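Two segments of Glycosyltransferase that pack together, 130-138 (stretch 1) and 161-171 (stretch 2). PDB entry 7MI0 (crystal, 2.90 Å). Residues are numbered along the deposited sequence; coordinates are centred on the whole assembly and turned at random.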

# COMPACT_ATOMS: atom_id res chain seq x y z
N THR A 130 7.35 11.35 -4.79
CA THR A 130 7.09 10.33 -3.79
C THR A 130 7.52 8.98 -4.35
O THR A 130 7.15 8.62 -5.47
CB THR A 130 5.61 10.28 -3.40
OG1 THR A 130 5.20 11.56 -2.90
CG2 THR A 130 5.38 9.23 -2.31
N PHE A 131 8.31 8.24 -3.57
CA PHE A 131 8.77 6.90 -3.93
C PHE A 131 7.88 5.88 -3.23
O PHE A 131 7.96 5.72 -2.01
CB PHE A 131 10.24 6.72 -3.55
CG PHE A 131 11.18 7.68 -4.25
CD1 PHE A 131 11.47 8.92 -3.69
CD2 PHE A 131 11.77 7.35 -5.46
CE1 PHE A 131 12.32 9.81 -4.33
CE2 PHE A 131 12.63 8.22 -6.09
CZ PHE A 131 12.90 9.45 -5.53
N HIS A 132 7.02 5.21 -4.00
CA HIS A 132 6.13 4.19 -3.46
C HIS A 132 6.77 2.81 -3.41
O HIS A 132 6.08 1.82 -3.13
CB HIS A 132 4.84 4.11 -4.29
CG HIS A 132 3.97 5.32 -4.18
ND1 HIS A 132 2.73 5.30 -3.58
CD2 HIS A 132 4.16 6.59 -4.61
CE1 HIS A 132 2.20 6.51 -3.65
NE2 HIS A 132 3.04 7.31 -4.26
N GLY A 133 8.06 2.71 -3.70
CA GLY A 133 8.69 1.40 -3.72
C GLY A 133 10.18 1.54 -3.89
O GLY A 133 10.71 2.65 -4.01
N VAL A 134 10.85 0.39 -3.90
CA VAL A 134 12.30 0.32 -4.04
C VAL A 134 12.60 -0.04 -5.49
O VAL A 134 12.45 -1.19 -5.91
CB VAL A 134 12.90 -0.70 -3.07
CG1 VAL A 134 14.39 -0.83 -3.32
CG2 VAL A 134 12.61 -0.29 -1.64
N TYR A 135 13.00 0.95 -6.28
CA TYR A 135 13.51 0.75 -7.63
C TYR A 135 14.93 1.29 -7.69
O TYR A 135 15.34 2.10 -6.86
CB TYR A 135 12.64 1.43 -8.68
CG TYR A 135 11.43 2.16 -8.14
CD1 TYR A 135 10.26 1.48 -7.84
CD2 TYR A 135 11.45 3.54 -7.95
CE1 TYR A 135 9.14 2.14 -7.35
CE2 TYR A 135 10.34 4.22 -7.46
CZ TYR A 135 9.18 3.51 -7.16
OH TYR A 135 8.07 4.18 -6.67
N ASN A 136 15.68 0.82 -8.67
CA ASN A 136 17.07 1.21 -8.81
C ASN A 136 17.24 2.19 -9.97
O ASN A 136 16.51 2.15 -10.96
CB ASN A 136 17.98 0.00 -9.03
CG ASN A 136 19.08 -0.08 -8.00
OD1 ASN A 136 18.86 -0.57 -6.89
ND2 ASN A 136 20.26 0.44 -8.34
N ILE A 137 18.21 3.09 -9.80
CA ILE A 137 18.62 4.01 -10.86
C ILE A 137 20.09 3.72 -11.15
O ILE A 137 20.81 3.23 -10.27
CB ILE A 137 18.40 5.47 -10.44
CG1 ILE A 137 19.17 5.76 -9.16
CG2 ILE A 137 16.92 5.74 -10.27
CD1 ILE A 137 19.23 7.22 -8.81
N PRO A 138 20.57 3.99 -12.36
CA PRO A 138 21.97 3.72 -12.69
C PRO A 138 22.92 4.43 -11.74
O PRO A 138 22.67 5.56 -11.31
CB PRO A 138 22.12 4.25 -14.12
CG PRO A 138 20.72 4.23 -14.67
CD PRO A 138 19.81 4.51 -13.52
N PHE A 161 11.68 1.98 5.29
CA PHE A 161 12.39 1.04 4.44
C PHE A 161 12.76 1.68 3.11
O PHE A 161 13.89 1.53 2.62
CB PHE A 161 11.53 -0.21 4.26
CG PHE A 161 12.09 -1.22 3.31
CD1 PHE A 161 13.18 -1.98 3.66
CD2 PHE A 161 11.48 -1.44 2.09
CE1 PHE A 161 13.68 -2.93 2.79
CE2 PHE A 161 11.97 -2.38 1.22
CZ PHE A 161 13.07 -3.13 1.57
N VAL A 162 11.83 2.44 2.52
CA VAL A 162 12.14 3.14 1.28
C VAL A 162 13.12 4.28 1.54
O VAL A 162 14.02 4.54 0.73
CB VAL A 162 10.84 3.65 0.62
CG1 VAL A 162 11.14 4.63 -0.50
CG2 VAL A 162 10.03 2.47 0.08
N LYS A 163 12.97 4.98 2.67
CA LYS A 163 13.89 6.07 2.99
C LYS A 163 15.32 5.56 3.10
O LYS A 163 16.26 6.23 2.64
CB LYS A 163 13.47 6.75 4.29
CG LYS A 163 14.42 7.84 4.78
CD LYS A 163 14.24 8.11 6.27
CE LYS A 163 15.21 9.15 6.80
NZ LYS A 163 14.82 10.54 6.43
N GLN A 164 15.51 4.39 3.71
CA GLN A 164 16.84 3.80 3.79
C GLN A 164 17.43 3.55 2.41
O GLN A 164 18.59 3.86 2.15
CB GLN A 164 16.80 2.50 4.60
CG GLN A 164 16.74 2.74 6.09
CD GLN A 164 17.89 3.61 6.56
OE1 GLN A 164 19.05 3.35 6.25
NE2 GLN A 164 17.56 4.66 7.32
N HIS A 165 16.62 3.00 1.50
CA HIS A 165 17.06 2.81 0.11
C HIS A 165 17.50 4.14 -0.51
O HIS A 165 18.57 4.22 -1.12
CB HIS A 165 15.92 2.18 -0.69
CG HIS A 165 16.25 1.94 -2.13
ND1 HIS A 165 17.24 1.08 -2.54
CD2 HIS A 165 15.70 2.45 -3.26
CE1 HIS A 165 17.29 1.06 -3.85
NE2 HIS A 165 16.37 1.89 -4.32
N LEU A 166 16.69 5.19 -0.33
CA LEU A 166 17.05 6.49 -0.88
C LEU A 166 18.33 7.03 -0.27
O LEU A 166 19.04 7.81 -0.92
CB LEU A 166 15.90 7.48 -0.66
CG LEU A 166 14.56 7.04 -1.23
CD1 LEU A 166 13.50 8.08 -0.92
CD2 LEU A 166 14.67 6.78 -2.73
N LEU A 167 18.65 6.64 0.96
CA LEU A 167 19.89 7.08 1.58
C LEU A 167 21.08 6.24 1.14
O LEU A 167 22.11 6.78 0.72
CB LEU A 167 19.76 7.05 3.10
CG LEU A 167 19.01 8.19 3.78
CD1 LEU A 167 19.05 8.05 5.29
CD2 LEU A 167 19.60 9.52 3.37
N GLU A 168 20.96 4.91 1.23
CA GLU A 168 22.11 4.04 1.01
C GLU A 168 22.36 3.80 -0.47
O GLU A 168 23.52 3.69 -0.89
CB GLU A 168 21.92 2.71 1.73
CG GLU A 168 21.35 2.80 3.14
CD GLU A 168 22.35 3.29 4.17
OE1 GLU A 168 23.55 3.42 3.83
OE2 GLU A 168 21.93 3.55 5.32
N ASN A 169 21.30 3.70 -1.26
CA ASN A 169 21.45 3.38 -2.68
C ASN A 169 21.53 4.64 -3.54
O ASN A 169 22.53 4.86 -4.24
CB ASN A 169 20.29 2.49 -3.13
CG ASN A 169 20.58 1.77 -4.43
OD1 ASN A 169 20.54 2.36 -5.51
ND2 ASN A 169 20.88 0.48 -4.33
N TYR A 170 20.49 5.48 -3.49
CA TYR A 170 20.49 6.71 -4.28
C TYR A 170 21.51 7.72 -3.78
O TYR A 170 21.89 8.62 -4.54
CB TYR A 170 19.11 7.36 -4.26
CG TYR A 170 18.04 6.68 -5.08
CD1 TYR A 170 18.05 5.31 -5.30
CD2 TYR A 170 17.00 7.43 -5.64
CE1 TYR A 170 17.05 4.70 -6.06
CE2 TYR A 170 16.01 6.83 -6.40
CZ TYR A 170 16.03 5.47 -6.60
OH TYR A 170 15.04 4.88 -7.35
N LYS A 171 21.97 7.60 -2.54
CA LYS A 171 22.82 8.60 -1.90
C LYS A 171 22.19 9.99 -1.98
O LYS A 171 22.86 10.99 -2.29
CB LYS A 171 24.23 8.58 -2.50

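The contact between the two stretches centres on a single backbone carbonyl. The oxygen of Tyr135 accepts two hydrogen bonds from the opposing segment: His165 NE2 donates to Tyr135 O at 2.7 Å, with an N-H...O angle of 159°, and Tyr170 OH donates to Tyr135 O at 2.8 Å. Tyr135 lies in the loop after Phe131, and the imidazole and the phenol converge on its carbonyl. The oxygen lies near the plane of both rings, at their edges, as expected for an N-H and an O-H that project outward from an aromatic ring. Because the imidazole gives a proton from NE2, that nitrogen is protonated in this arrangement.

The two donors stand five residues apart, His165 within the helix and Tyr170 beyond it, so the shared acceptor ties the helix and the segment that follows it to the same point of the loop. Within stretch 2, the helix is held by main-chain bonds such as Leu166 N to Val162 O (2.9 Å) and Glu168 N to Gln164 O (2.8 Å). Lys171 then leaves helical geometry with a positive phi. Beside the shared carbonyl, the amide groups of Asn136 and Asn169 approach each other, with Asn136 OD1 lying 3.4 Å from Asn169 ND2.

The loop runs alongside stretch 2 in the same order of residues: Val134 is nearest Val162 (CA to CA 6.0 Å), Asn136 is nearest Asn169 (CA to CA 7.8 Å) and Ile137 is nearest Tyr170 (CA to CA 7.4 Å). The closest of these approaches is thus made by two valines, and Val134 CG2 sits 4.2 Å from Val162 CG2.

An aliphatic group lies over one face of each donor ring. Val134 CG1 lies 3.3 Å from the centroid of the His165 ring, almost exactly on the ring normal, while Ile137 CD1 lies 3.9 Å from the centroid of the Tyr170 ring. These CH-pi contacts lie over a ring face, while the carbonyl is met at the ring edge. Val134 also extends CG2 to within 3.6 Å of Phe161 CE2, carrying the packing toward the start of stretch 2.

Phe131, at the end of the strand, fills the buried side of the contact. Its CA-to-CB bond points toward the helix, and its side chain meets three residues of stretch 2. Leu166 CD2 stands over one face, 3.9 Å from the centroid of the Phe131 ring, and Phe131 CB lies 3.8 Å from Val162 CG1. The third partner is Tyr170, whose edge is directed at the face of Phe131 in an offset edge-to-face pair, with ring centroids 5.7 Å apart and planes at 88°. Tyr170 therefore joins the two parts of the contact, bonding to the loop through its hydroxyl while its ring packs against Phe131 and Ile137. Together the stretches bury 617 Å², summed over both sides.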